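Local structure of ABC transporter, substrate-binding protein (Clostridium perfringens, 4EDP) at residues A[287-290]-A[291-295]. The protein probably captures a solute outside the cell and delivers it to the membrane components of an ABC transporter. Residues are numbered along the deposited sequence; the frame is centred on the assembly and turned at random.
Sequences LSKE and VQEKT
Ser288 caps the N-terminus of helix 289-299, its OG taking a weak bond from the backbone N of Val291 at 3.4 Å. Over the first helical turn the hydroxyl also lies 3.3 Å from Val291 CG2. The stronger partner of this OG is Tyr285 O, at the end of the preceding helix 276-286, so one serine joins the two helices across their short link. The result is an N-capped first turn, closed on its outer side by a salt bridge, in a solute-binding protein of the periplasmic-binding-protein clan.

The closely packed side is that of Val291, Gln292 and Thr295. Gln292 N donates almost straight to Ser288 O (2.9 Å, 166°). Its CG packs 3.1 Å from the same Ser288 O, and the bend at chi2 (-88°) turns the amide beyond it toward its partners. That buried amide is gripped at both ends: OE1 accepts from Val304 N and Asn305 N, and NE2 donates to Ala286 O and Tyr136 O, which fixes its rotation. One turn on, Thr295 OG1 returns a bond to Val291 O, which Thr295 N meets from the opposite face of the carbonyl plane; the threonine side chain also rests on Thr52 and Val53 of helix 46-61.

The solvent side is looser. Lys289 runs out extended and bends only at its end, bringing NZ 2.8 Å from Glu293 OE2 in an i to i+4 salt bridge; the ammonium comes from the syn side but 35° out of the carboxylate plane. Glu293 OE1 receives a water that also donates to Glu290 O. Glu290 and Lys294 lie side by side, with OE1 and NZ still 4.5 Å apart.

Because Lys309 N also donates to Glu293 OE2, the carboxylate ties the first turn to the loop after the helix, and both partners probably stabilise its charge.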
loop_
_atom_site.group_PDB
_atom_site.type_symbol
_atom_site.label_atom_id
_atom_site.label_comp_id
_atom_site.label_asym_id
_atom_site.label_seq_id
_atom_site.Cartn_x
_atom_site.Cartn_y
_atom_site.Cartn_z
ATOM N N LEU A 287 12.193 1.140 11.829
ATOM C CA LEU A 287 10.980 1.442 12.578
ATOM C C LEU A 287 11.188 2.531 13.627
ATOM O O LEU A 287 10.222 2.983 14.227
ATOM C CB LEU A 287 10.441 0.170 13.273
ATOM C CG LEU A 287 9.935 -0.975 12.381
ATOM C CD1 LEU A 287 9.491 -2.243 13.187
ATOM C CD2 LEU A 287 8.803 -0.489 11.499
ATOM N N SER A 288 12.430 2.970 13.822
ATOM C CA SER A 288 12.729 3.988 14.830
ATOM C C SER A 288 12.082 5.332 14.488
ATOM O O SER A 288 11.882 5.671 13.320
ATOM C CB SER A 288 14.243 4.162 15.020
ATOM O OG SER A 288 14.882 4.733 13.884
ATOM N N LYS A 289 11.786 6.106 15.523
ATOM C CA LYS A 289 11.161 7.407 15.353
ATOM C C LYS A 289 11.985 8.311 14.425
ATOM O O LYS A 289 11.434 8.943 13.532
ATOM C CB LYS A 289 10.964 8.050 16.725
ATOM C CG LYS A 289 10.443 9.495 16.721
ATOM C CD LYS A 289 10.328 10.019 18.169
ATOM C CE LYS A 289 9.981 11.496 18.237
ATOM N NZ LYS A 289 11.052 12.332 17.606
ATOM N N GLU A 290 13.298 8.336 14.615
ATOM C CA GLU A 290 14.166 9.179 13.790
ATOM C C GLU A 290 14.128 8.788 12.307
ATOM O O GLU A 290 13.972 9.649 11.452
ATOM C CB GLU A 290 15.605 9.183 14.312
ATOM C CG GLU A 290 16.536 10.075 13.468
ATOM C CD GLU A 290 17.975 10.132 13.973
ATOM O OE1 GLU A 290 18.826 10.712 13.260
ATOM O OE2 GLU A 290 18.258 9.605 15.071
ATOM N N VAL A 291 14.255 7.502 11.995
ATOM C CA VAL A 291 14.239 7.077 10.589
ATOM C C VAL A 291 12.852 7.283 9.943
ATOM O O VAL A 291 12.744 7.660 8.772
ATOM C CB VAL A 291 14.724 5.638 10.428
ATOM C CG1 VAL A 291 14.609 5.198 8.976
ATOM C CG2 VAL A 291 16.172 5.508 10.929
ATOM N N GLN A 292 11.800 7.016 10.703
ATOM C CA GLN A 292 10.425 7.234 10.242
ATOM C C GLN A 292 10.196 8.734 9.929
ATOM O O GLN A 292 9.528 9.079 8.947
ATOM C CB GLN A 292 9.464 6.697 11.311
ATOM C CG GLN A 292 9.469 5.155 11.422
ATOM C CD GLN A 292 8.479 4.478 10.476
ATOM O OE1 GLN A 292 7.320 4.876 10.412
ATOM N NE2 GLN A 292 8.910 3.413 9.800
ATOM N N GLU A 293 10.723 9.620 10.765
ATOM C CA GLU A 293 10.607 11.068 10.518
ATOM C C GLU A 293 11.409 11.457 9.270
ATOM O O GLU A 293 10.904 12.147 8.397
ATOM C CB GLU A 293 11.099 11.878 11.725
ATOM C CG GLU A 293 10.191 11.743 12.934
ATOM C CD GLU A 293 10.672 12.480 14.177
ATOM O OE1 GLU A 293 11.867 12.852 14.257
ATOM O OE2 GLU A 293 9.832 12.664 15.088
ATOM N N LYS A 294 12.653 10.992 9.182
ATOM C CA LYS A 294 13.512 11.309 8.036
ATOM C C LYS A 294 12.925 10.836 6.714
ATOM O O LYS A 294 12.951 11.578 5.736
ATOM C CB LYS A 294 14.920 10.720 8.220
ATOM C CG LYS A 294 15.708 11.377 9.349
ATOM C CD LYS A 294 17.048 10.699 9.624
ATOM C CE LYS A 294 18.024 10.797 8.463
ATOM N NZ LYS A 294 19.320 10.113 8.794
ATOM N N THR A 295 12.397 9.614 6.673
ATOM C CA THR A 295 11.834 9.077 5.422
ATOM C C THR A 295 10.502 9.732 5.031
ATOM O O THR A 295 10.177 9.824 3.842
ATOM C CB THR A 295 11.710 7.538 5.451
ATOM O OG1 THR A 295 10.953 7.135 6.595
ATOM C CG2 THR A 295 13.096 6.909 5.535
HETATM O O HOH W 1 14.476 12.584 12.757
#